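Local structure of nicotinamide-nucleotide adenylyltransferase NadR family / Ribosylnicotinamide kinase (Lactococcus lactis subsp. cremoris, 6GYF) at residues S12-G17 with E114-V119; S180-V185 with E292-I297; P207-Y212 with D241-E246. The protein probably phosphorylates nicotinamide riboside to NMN through a P-loop kinase domain and may also adenylylate NMN to NAD. All coordinates share one frame; numbering follows the deposited sequence.

Interaction 1: residues S12-G17 with E114-V119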
loop_
_atom_site.group_PDB
_atom_site.type_symbol
_atom_site.label_atom_id
_atom_site.label_comp_id
_atom_site.label_asym_id
_atom_site.label_seq_id
_atom_site.Cartn_x
_atom_site.Cartn_y
_atom_site.Cartn_z
ATOM N N SER A 12 -24.384 10.993 -19.112
ATOM C CA SER A 12 -25.206 11.771 -20.034
ATOM C C SER A 12 -24.432 12.124 -21.301
ATOM O O SER A 12 -23.201 12.053 -21.339
ATOM C CB SER A 12 -25.717 13.058 -19.364
ATOM O OG SER A 12 -24.673 13.788 -18.734
ATOM N N GLY A 13 -25.170 12.518 -22.330
ATOM C CA GLY A 13 -24.595 12.891 -23.609
ATOM C C GLY A 13 -24.818 11.814 -24.659
ATOM O O GLY A 13 -25.193 10.678 -24.366
ATOM N N LYS A 14 -24.580 12.202 -25.920
ATOM C CA LYS A 14 -24.736 11.287 -27.053
ATOM C C LYS A 14 -23.439 10.570 -27.447
ATOM O O LYS A 14 -23.427 9.341 -27.574
ATOM C CB LYS A 14 -25.282 12.047 -28.267
ATOM C CG LYS A 14 -26.739 11.770 -28.590
ATOM C CD LYS A 14 -27.661 12.519 -27.634
ATOM C CE LYS A 14 -29.113 12.449 -28.084
ATOM N NZ LYS A 14 -29.584 11.046 -28.176
ATOM N N ASN A 15 -22.338 11.305 -27.620
ATOM C CA ASN A 15 -21.062 10.711 -28.035
ATOM C C ASN A 15 -20.354 10.220 -26.783
ATOM O O ASN A 15 -19.771 11.013 -26.045
ATOM C CB ASN A 15 -20.178 11.719 -28.763
ATOM C CG ASN A 15 -20.817 12.282 -30.017
ATOM O OD1 ASN A 15 -21.246 11.545 -30.911
ATOM N ND2 ASN A 15 -20.856 13.605 -30.103
ATOM N N ILE A 16 -20.408 8.923 -26.511
ATOM C CA ILE A 16 -19.718 8.407 -25.336
ATOM C C ILE A 16 -18.683 7.384 -25.783
ATOM O O ILE A 16 -18.818 6.751 -26.833
ATOM C CB ILE A 16 -20.688 7.807 -24.299
ATOM C CG1 ILE A 16 -21.322 6.545 -24.835
ATOM C CG2 ILE A 16 -21.790 8.814 -23.932
ATOM C CD1 ILE A 16 -20.651 5.327 -24.294
ATOM N N GLY A 17 -17.623 7.253 -24.993
ATOM C CA GLY A 17 -16.497 6.411 -25.344
ATOM C C GLY A 17 -16.238 5.358 -24.286
ATOM O O GLY A 17 -16.475 5.578 -23.103
ATOM N N GLU A 114 -28.989 7.784 -22.177
ATOM C CA GLU A 114 -29.754 8.127 -23.374
ATOM C C GLU A 114 -29.746 6.974 -24.376
ATOM O O GLU A 114 -29.114 5.936 -24.171
ATOM C CB GLU A 114 -29.211 9.403 -24.029
ATOM C CG GLU A 114 -29.140 10.617 -23.114
ATOM C CD GLU A 114 -28.739 11.887 -23.853
ATOM O OE1 GLU A 114 -29.309 12.145 -24.946
ATOM O OE2 GLU A 114 -27.851 12.616 -23.340
ATOM N N ASN A 115 -30.514 7.153 -25.446
ATOM C CA ASN A 115 -30.495 6.289 -26.616
ATOM C C ASN A 115 -29.808 7.036 -27.756
ATOM O O ASN A 115 -29.404 8.192 -27.607
ATOM C CB ASN A 115 -31.915 5.887 -27.018
ATOM C CG ASN A 115 -32.690 5.253 -25.881
ATOM O OD1 ASN A 115 -32.113 4.764 -24.909
ATOM N ND2 ASN A 115 -34.014 5.248 -26.006
ATOM N N ASP A 116 -29.696 6.377 -28.912
ATOM C CA ASP A 116 -29.073 6.976 -30.099
ATOM C C ASP A 116 -27.640 7.426 -29.832
ATOM O O ASP A 116 -27.227 8.528 -30.205
ATOM C CB ASP A 116 -29.915 8.134 -30.625
ATOM C CG ASP A 116 -31.305 7.703 -30.965
ATOM O OD1 ASP A 116 -31.430 6.704 -31.704
ATOM O OD2 ASP A 116 -32.268 8.322 -30.461
ATOM N N LEU A 117 -26.881 6.559 -29.171
ATOM C CA LEU A 117 -25.508 6.855 -28.806
ATOM C C LEU A 117 -24.569 6.686 -29.989
ATOM O O LEU A 117 -24.813 5.881 -30.889
ATOM C CB LEU A 117 -25.070 5.931 -27.677
ATOM C CG LEU A 117 -25.985 6.072 -26.475
ATOM C CD1 LEU A 117 -25.561 5.122 -25.386
ATOM C CD2 LEU A 117 -25.950 7.525 -26.013
ATOM N N SER A 118 -23.487 7.457 -29.984
ATOM C CA SER A 118 -22.339 7.185 -30.841
ATOM C C SER A 118 -21.268 6.644 -29.904
ATOM O O SER A 118 -20.545 7.411 -29.260
ATOM C CB SER A 118 -21.864 8.421 -31.604
ATOM O OG SER A 118 -20.879 8.079 -32.589
ATOM N N VAL A 119 -21.185 5.321 -29.817
ATOM C CA VAL A 119 -20.260 4.654 -28.914
ATOM C C VAL A 119 -18.995 4.304 -29.682
ATOM O O VAL A 119 -19.054 3.747 -30.787
ATOM C CB VAL A 119 -20.886 3.397 -28.294
ATOM C CG1 VAL A 119 -19.873 2.715 -27.387
ATOM C CG2 VAL A 119 -22.128 3.768 -27.533
#
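Asn-15 and Ile-16 pair with Ser-118 and Val-119 as neighbouring parallel strands in a five-stranded parallel sheet with intervening helices. The strand order, 3-2-1-4-5, is consistent with the Rossmann-like fold of a nucleotidyltransferase domain. Strands 15-21 and 118-123 begin here, and the loops that lead into them also touch. In the loops, Lys-14 and Glu-114 carry the contact. Their side chains meet nearly perpendicular. The lysine chain bends at chi2 and chi4 and passes along one oxygen of the carboxylate. Lys-14 NZ makes a salt bridge of 3.4 Å to Glu-114 OE1. Lys-14 NZ also lies 2.9 Å from Asn-115 O. The Asp-116 carboxylate, farther off than a salt bridge, would probably add to the negative field there. Glu-114 sets CG anti to its carbonyl carbon (chi1 -55°) and stays extended beyond it, which carries the carboxylate across to Gly-13. There Glu-114 OE2 accepts from Gly-13 N at 2.9 Å. The donor comes to the anti side of the carboxylate, 30° out of its plane. One carboxylate therefore holds a backbone N-H with one oxygen and an ammonium with the other. At the backbone angles of Gly-13 a side chain would run into the preceding carbonyl O, so glycine fits here. On one face of the sheet, Asn-15 OD1 rests against Ser-118 CB. On the other, the branched chains of Ile-16 and Val-119 run alongside each other, with Ile-16 CD1 3.9 Å from Val-119 CG2. Asp-42 binds Asn-15 N from the side of strand 43-50, and Asn-141 binds Leu-117 N near strand 142-147. Between the backbones, Ser-118 N donates to Lys-14 O at 3.1 Å, and Ile-16 N makes a weak bond to Ser-118 O.

Interaction 2: residues S180-V185 with E292-I297. With NMN (beta-nicotinamide ribose monophosphate), chain C.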
loop_
_atom_site.group_PDB
_atom_site.type_symbol
_atom_site.label_atom_id
_atom_site.label_comp_id
_atom_site.label_asym_id
_atom_site.label_seq_id
_atom_site.Cartn_x
_atom_site.Cartn_y
_atom_site.Cartn_z
ATOM N N SER A 180 4.070 0.562 -1.730
ATOM C CA SER A 180 5.105 1.149 -0.896
ATOM C C SER A 180 5.921 0.076 -0.174
ATOM O O SER A 180 5.365 -0.854 0.426
ATOM C CB SER A 180 4.482 2.110 0.112
ATOM O OG SER A 180 5.495 2.788 0.849
ATOM N N LYS A 181 7.246 0.215 -0.239
ATOM C CA LYS A 181 8.112 -0.505 0.677
ATOM C C LYS A 181 7.936 0.048 2.094
ATOM O O LYS A 181 7.716 1.246 2.302
ATOM C CB LYS A 181 9.570 -0.377 0.247
ATOM C CG LYS A 181 9.888 -1.116 -1.006
ATOM C CD LYS A 181 10.184 -2.560 -0.719
ATOM C CE LYS A 181 10.545 -3.276 -1.998
ATOM N NZ LYS A 181 9.377 -3.128 -2.914
ATOM N N VAL A 182 8.058 -0.835 3.078
ATOM C CA VAL A 182 7.826 -0.487 4.471
ATOM C C VAL A 182 9.006 -0.984 5.300
ATOM O O VAL A 182 9.304 -2.181 5.316
ATOM C CB VAL A 182 6.511 -1.085 5.002
ATOM C CG1 VAL A 182 6.432 -0.883 6.501
ATOM C CG2 VAL A 182 5.294 -0.489 4.289
ATOM N N VAL A 183 9.663 -0.070 5.999
ATOM C CA VAL A 183 10.684 -0.407 6.977
ATOM C C VAL A 183 10.126 -0.087 8.355
ATOM O O VAL A 183 9.596 1.008 8.577
ATOM C CB VAL A 183 11.987 0.366 6.724
ATOM C CG1 VAL A 183 13.069 -0.081 7.715
ATOM C CG2 VAL A 183 12.434 0.211 5.260
ATOM N N THR A 184 10.209 -1.042 9.271
ATOM C CA THR A 184 9.727 -0.844 10.628
ATOM C C THR A 184 10.892 -0.991 11.592
ATOM O O THR A 184 11.652 -1.958 11.501
ATOM C CB THR A 184 8.622 -1.842 10.972
ATOM O OG1 THR A 184 7.492 -1.621 10.122
ATOM C CG2 THR A 184 8.216 -1.718 12.430
ATOM N N VAL A 185 11.049 -0.027 12.496
ATOM C CA VAL A 185 12.096 -0.082 13.509
ATOM C C VAL A 185 11.474 -0.544 14.822
ATOM O O VAL A 185 10.420 -0.035 15.232
ATOM C CB VAL A 185 12.778 1.281 13.656
ATOM C CG1 VAL A 185 13.833 1.228 14.747
ATOM C CG2 VAL A 185 13.345 1.683 12.317
ATOM N N GLU A 292 -0.464 -5.683 8.536
ATOM C CA GLU A 292 0.785 -4.928 8.489
ATOM C C GLU A 292 1.689 -5.518 7.414
ATOM O O GLU A 292 2.141 -6.664 7.524
ATOM C CB GLU A 292 1.500 -4.928 9.837
ATOM C CG GLU A 292 0.867 -4.088 10.928
ATOM C CD GLU A 292 1.782 -4.003 12.136
ATOM O OE1 GLU A 292 2.906 -4.547 12.029
ATOM O OE2 GLU A 292 1.384 -3.435 13.183
ATOM N N ARG A 293 1.956 -4.730 6.387
ATOM C CA ARG A 293 2.891 -5.096 5.339
ATOM C C ARG A 293 4.248 -4.516 5.717
ATOM O O ARG A 293 4.412 -3.294 5.749
ATOM C CB ARG A 293 2.400 -4.555 3.995
ATOM C CG ARG A 293 2.628 -5.398 2.752
ATOM C CD ARG A 293 3.624 -4.733 1.755
ATOM N NE ARG A 293 3.509 -3.278 1.486
ATOM C CZ ARG A 293 2.397 -2.603 1.145
ATOM N NH1 ARG A 293 1.206 -3.208 1.056
ATOM N NH2 ARG A 293 2.475 -1.292 0.903
ATOM N N MET A 294 5.216 -5.382 6.012
ATOM C CA MET A 294 6.577 -4.962 6.323
ATOM C C MET A 294 7.543 -5.649 5.367
ATOM O O MET A 294 7.438 -6.855 5.126
ATOM C CB MET A 294 6.937 -5.285 7.771
ATOM C CG MET A 294 6.070 -4.547 8.770
ATOM S SD MET A 294 6.403 -4.943 10.490
ATOM C CE MET A 294 5.906 -6.662 10.585
ATOM N N ASP A 295 8.476 -4.880 4.816
ATOM C CA ASP A 295 9.484 -5.417 3.916
ATOM C C ASP A 295 10.830 -5.601 4.603
ATOM O O ASP A 295 11.533 -6.577 4.328
ATOM C CB ASP A 295 9.637 -4.504 2.686
ATOM C CG ASP A 295 8.424 -4.553 1.758
ATOM O OD1 ASP A 295 8.249 -5.568 1.038
ATOM O OD2 ASP A 295 7.632 -3.592 1.748
ATOM N N LEU A 296 11.161 -4.730 5.550
ATOM C CA LEU A 296 12.385 -4.805 6.328
ATOM C C LEU A 296 12.067 -4.399 7.754
ATOM O O LEU A 296 11.419 -3.374 7.983
ATOM C CB LEU A 296 13.467 -3.894 5.746
ATOM C CG LEU A 296 14.640 -3.531 6.656
ATOM C CD1 LEU A 296 15.515 -4.756 7.028
ATOM C CD2 LEU A 296 15.453 -2.439 5.976
ATOM N N ILE A 297 12.538 -5.196 8.700
ATOM C CA ILE A 297 12.349 -4.950 10.118
ATOM C C ILE A 297 13.721 -4.715 10.718
ATOM O O ILE A 297 14.557 -5.631 10.742
ATOM C CB ILE A 297 11.651 -6.123 10.807
ATOM C CG1 ILE A 297 10.250 -6.319 10.230
ATOM C CG2 ILE A 297 11.627 -5.899 12.300
ATOM C CD1 ILE A 297 9.580 -7.612 10.675
HETATM O O3P NMN C . -4.290 -4.754 1.164
HETATM P P NMN C . -3.268 -3.759 0.667
HETATM O O1P NMN C . -3.542 -3.226 -0.720
HETATM O O2P NMN C . -1.834 -4.164 0.908
HETATM O O5R NMN C . -3.476 -2.480 1.623
HETATM C C5R NMN C . -2.690 -2.324 2.802
HETATM C C4R NMN C . -3.283 -1.220 3.667
HETATM O O4R NMN C . -2.856 -1.389 5.022
HETATM C C3R NMN C . -2.821 0.153 3.200
HETATM O O3R NMN C . -3.962 0.954 2.865
HETATM C C2R NMN C . -2.008 0.737 4.347
HETATM O O2R NMN C . -2.514 1.999 4.802
HETATM C C1R NMN C . -2.072 -0.282 5.474
HETATM N N1 NMN C . -0.721 -0.738 5.805
HETATM C C2 NMN C . -0.251 -0.569 7.047
HETATM C C3 NMN C . 1.028 -0.995 7.386
HETATM C C7 NMN C . 1.544 -0.800 8.780
HETATM O O7 NMN C . 2.626 -1.271 9.089
HETATM N N7 NMN C . 0.804 -0.113 9.649
HETATM C C4 NMN C . 1.825 -1.601 6.425
HETATM C C5 NMN C . 1.314 -1.765 5.144
HETATM C C6 NMN C . 0.028 -1.321 4.859
#
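Arg-293 grips the carbonyl O of Ser-180 side-on with two nitrogens. Arg-293 NH2 lies 3.0 Å from Ser-180 O, in the carbonyl plane and on a lone pair. Arg-293 NE lies 3.2 Å from the same Ser-180 O, nearly along the C=O axis. Bends at chi2 and chi3 fold the arginine back to this oxygen. Asp-295 adds a second side-chain bond to backbone: Asp-295 OD2 takes Val-182 N at 3.1 Å on the anti lone pair. Lys-181 CD lies across this carboxyl group, while Lys-181 NZ goes to Gln-165.

The parallel ladder starts at Leu-296, whose N donates to Val-182 O. Just ahead of it, Asp-295 N is a second donor to the same oxygen. Thr-184 N then donates to Leu-296 O at 2.9 Å.

Among apolar contacts, Val-183 CG1 packs beside Leu-296 CD2 at 3.8 Å, and Val-182 CG1 faces Met-294 CG more loosely. Separately, a hydroxyl meets a thioether: Thr-184 OG1 is 3.5 Å from Met-294 SD.

Arg-293 makes the closer ligand contacts; Glu-292 CG lies near the carboxamide O7. NMN C5 sits over one face of the guanidinium, and NMN O2P lies in plane at its edge, 3.2 Å from Arg-293 NH1. The guanidinium charge would probably help to hold the negative phosphate.

Strand 181-186 runs between strands 255-259 and 296-299 in the parallel sheet of the P-loop kinase domain. Val-182 and Thr-184 touch Leu-258 of strand 255-259, and Val-185 packs on helix 193-203.

Interaction 3: residues P207-Y212 with D241-E246. With NMN (beta-nicotinamide ribose monophosphate), chain C.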
loop_
_atom_site.group_PDB
_atom_site.type_symbol
_atom_site.label_atom_id
_atom_site.label_comp_id
_atom_site.label_asym_id
_atom_site.label_seq_id
_atom_site.Cartn_x
_atom_site.Cartn_y
_atom_site.Cartn_z
ATOM N N PRO A 207 9.142 9.614 4.297
ATOM C CA PRO A 207 8.309 9.925 5.452
ATOM C C PRO A 207 8.507 8.882 6.534
ATOM O O PRO A 207 8.969 7.769 6.281
ATOM C CB PRO A 207 6.882 9.894 4.891
ATOM C CG PRO A 207 6.959 8.993 3.714
ATOM C CD PRO A 207 8.352 9.103 3.164
ATOM N N PHE A 208 8.191 9.285 7.766
ATOM C CA PHE A 208 8.336 8.389 8.899
ATOM C C PHE A 208 7.250 8.666 9.912
ATOM O O PHE A 208 6.665 9.750 9.949
ATOM C CB PHE A 208 9.711 8.498 9.551
ATOM C CG PHE A 208 10.088 9.883 9.981
ATOM C CD1 PHE A 208 10.475 10.838 9.047
ATOM C CD2 PHE A 208 10.131 10.217 11.316
ATOM C CE1 PHE A 208 10.854 12.104 9.432
ATOM C CE2 PHE A 208 10.520 11.478 11.702
ATOM C CZ PHE A 208 10.886 12.424 10.756
ATOM N N SER A 209 6.999 7.670 10.744
ATOM C CA SER A 209 6.017 7.793 11.800
ATOM C C SER A 209 6.696 7.973 13.155
ATOM O O SER A 209 7.905 7.773 13.329
ATOM C CB SER A 209 5.102 6.576 11.818
ATOM O OG SER A 209 5.796 5.442 12.262
ATOM N N GLU A 210 5.888 8.395 14.121
ATOM C CA GLU A 210 6.335 8.602 15.486
ATOM C C GLU A 210 5.854 7.438 16.332
ATOM O O GLU A 210 4.820 6.835 16.035
ATOM C CB GLU A 210 5.779 9.915 16.034
ATOM C CG GLU A 210 6.277 11.181 15.351
ATOM C CD GLU A 210 7.603 11.648 15.923
ATOM O OE1 GLU A 210 8.275 10.857 16.632
ATOM O OE2 GLU A 210 7.972 12.809 15.661
ATOM N N GLU A 211 6.606 7.119 17.386
ATOM C CA GLU A 211 6.085 6.162 18.355
ATOM C C GLU A 211 4.812 6.731 18.999
ATOM O O GLU A 211 4.839 7.808 19.621
ATOM C CB GLU A 211 7.131 5.838 19.413
ATOM C CG GLU A 211 6.663 4.788 20.411
ATOM C CD GLU A 211 7.786 4.283 21.306
ATOM O OE1 GLU A 211 7.848 3.054 21.560
ATOM O OE2 GLU A 211 8.611 5.114 21.749
ATOM N N TYR A 212 3.689 6.014 18.827
ATOM C CA TYR A 212 2.414 6.533 19.296
ATOM C C TYR A 212 2.327 6.467 20.812
ATOM O O TYR A 212 1.762 7.370 21.439
ATOM C CB TYR A 212 1.262 5.757 18.664
ATOM C CG TYR A 212 -0.164 6.219 19.012
ATOM C CD1 TYR A 212 -0.780 7.235 18.296
ATOM C CD2 TYR A 212 -0.898 5.615 20.044
ATOM C CE1 TYR A 212 -2.075 7.637 18.590
ATOM C CE2 TYR A 212 -2.190 6.022 20.350
ATOM C CZ TYR A 212 -2.771 7.035 19.617
ATOM O OH TYR A 212 -4.051 7.456 19.891
ATOM N N ASP A 241 -3.025 3.389 12.744
ATOM C CA ASP A 241 -3.497 4.544 11.990
ATOM C C ASP A 241 -2.340 5.468 11.634
ATOM O O ASP A 241 -2.213 5.910 10.487
ATOM C CB ASP A 241 -4.557 5.301 12.789
ATOM C CG ASP A 241 -5.862 4.515 12.928
ATOM O OD1 ASP A 241 -5.983 3.450 12.262
ATOM O OD2 ASP A 241 -6.757 4.961 13.708
ATOM N N ALA A 242 -1.442 5.707 12.586
ATOM C CA ALA A 242 -0.331 6.618 12.343
ATOM C C ALA A 242 0.592 6.075 11.266
ATOM O O ALA A 242 1.022 6.806 10.366
ATOM C CB ALA A 242 0.440 6.851 13.637
ATOM N N ASN A 243 0.927 4.792 11.361
ATOM C CA ASN A 243 1.774 4.180 10.352
ATOM C C ASN A 243 1.071 4.155 8.999
ATOM O O ASN A 243 1.670 4.508 7.970
ATOM C CB ASN A 243 2.186 2.793 10.835
ATOM C CG ASN A 243 3.069 2.878 12.066
ATOM O OD1 ASN A 243 3.626 3.929 12.353
ATOM N ND2 ASN A 243 3.164 1.801 12.814
ATOM N N SER A 244 -0.216 3.786 8.993
ATOM C CA SER A 244 -1.020 3.847 7.776
ATOM C C SER A 244 -1.064 5.252 7.196
ATOM O O SER A 244 -1.121 5.425 5.973
ATOM C CB SER A 244 -2.439 3.357 8.062
ATOM O OG SER A 244 -3.214 3.334 6.876
ATOM N N ARG A 245 -1.015 6.270 8.049
ATOM C CA ARG A 245 -1.072 7.627 7.527
ATOM C C ARG A 245 0.203 7.950 6.763
ATOM O O ARG A 245 0.154 8.600 5.709
ATOM C CB ARG A 245 -1.322 8.617 8.664
ATOM C CG ARG A 245 -1.874 9.982 8.257
ATOM C CD ARG A 245 -2.386 10.744 9.470
ATOM N NE ARG A 245 -3.442 9.985 10.147
ATOM C CZ ARG A 245 -3.326 9.420 11.349
ATOM N NH1 ARG A 245 -4.349 8.745 11.867
ATOM N NH2 ARG A 245 -2.199 9.553 12.045
ATOM N N GLU A 246 1.350 7.454 7.255
ATOM C CA GLU A 246 2.616 7.695 6.571
ATOM C C GLU A 246 2.710 6.865 5.299
ATOM O O GLU A 246 3.054 7.392 4.233
ATOM C CB GLU A 246 3.798 7.405 7.494
ATOM C CG GLU A 246 3.971 8.387 8.673
ATOM C CD GLU A 246 3.672 9.850 8.335
ATOM O OE1 GLU A 246 4.238 10.383 7.340
ATOM O OE2 GLU A 246 2.857 10.458 9.086
HETATM O O3P NMN C . -4.290 -4.754 1.164
HETATM P P NMN C . -3.268 -3.759 0.667
HETATM O O1P NMN C . -3.542 -3.226 -0.720
HETATM O O2P NMN C . -1.834 -4.164 0.908
HETATM O O5R NMN C . -3.476 -2.480 1.623
HETATM C C5R NMN C . -2.690 -2.324 2.802
HETATM C C4R NMN C . -3.283 -1.220 3.667
HETATM O O4R NMN C . -2.856 -1.389 5.022
HETATM C C3R NMN C . -2.821 0.153 3.200
HETATM O O3R NMN C . -3.962 0.954 2.865
HETATM C C2R NMN C . -2.008 0.737 4.347
HETATM O O2R NMN C . -2.514 1.999 4.802
HETATM C C1R NMN C . -2.072 -0.282 5.474
HETATM N N1 NMN C . -0.721 -0.738 5.805
HETATM C C2 NMN C . -0.251 -0.569 7.047
HETATM C C3 NMN C . 1.028 -0.995 7.386
HETATM C C7 NMN C . 1.544 -0.800 8.780
HETATM O O7 NMN C . 2.626 -1.271 9.089
HETATM N N7 NMN C . 0.804 -0.113 9.649
HETATM C C4 NMN C . 1.825 -1.601 6.425
HETATM C C5 NMN C . 1.314 -1.765 5.144
HETATM C C6 NMN C . 0.028 -1.321 4.859
#
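Asn-243 OD1 accepts from Ser-209 OG at 2.6 Å, with the donor tilted 31° from the carbonyl plane. Gln-239 NE2 also binds this oxygen. Ser-209 OG sits between its backbone N and carbonyl carbon (chi1 70°), which turns it to the helix, and it also bonds to Asp-259 N. Asn-243 ND2 goes to Thr-260 O, so both ends of the amide are engaged and its rotation is fixed. One turn along helix 229-247, Glu-246 bends at chi2 and lies over the loop backbone. Glu-246 CG is 3.3 Å from Phe-208 O, and Glu-246 OE1 is 3.6 Å from Pro-207 CB. An alanine in place of Glu-246 would probably leave a gap beside Pro-207 and Phe-208 O where the bent chain now packs. Ser-244, on the flank away from the loop, meets NMN: Ser-244 OG and NMN O2R share a hydrogen bond of 2.6 Å. Asn-243, between loop and ligand, also sets Asn-243 CB 3.4 Å from NMN N7. Asn-243 thus ties the helix to Ser-209 of the loop and to Thr-260 by polar bonds. This probably helps to place Ser-244 against the ribose.

How the interactions relate
Interaction 1 comes first along the chain and belongs to the N-terminal five-stranded sheet. Interactions 2 and 3 belong to the P-loop kinase domain, and the loop and helix of interaction 3 fall in sequence between the two segments of interaction 2. The centre of interaction 1 is about 47 Å from the centres of both others, consistent with two separate catalytic domains in one chain. The centres of interactions 2 and 3 are only about 12 Å apart. They do not touch, but both border strand 255-259. Both also reach NMN: residues 292-297 meet its ring and phosphate, while helix 229-247 meets its ribose and carboxamide.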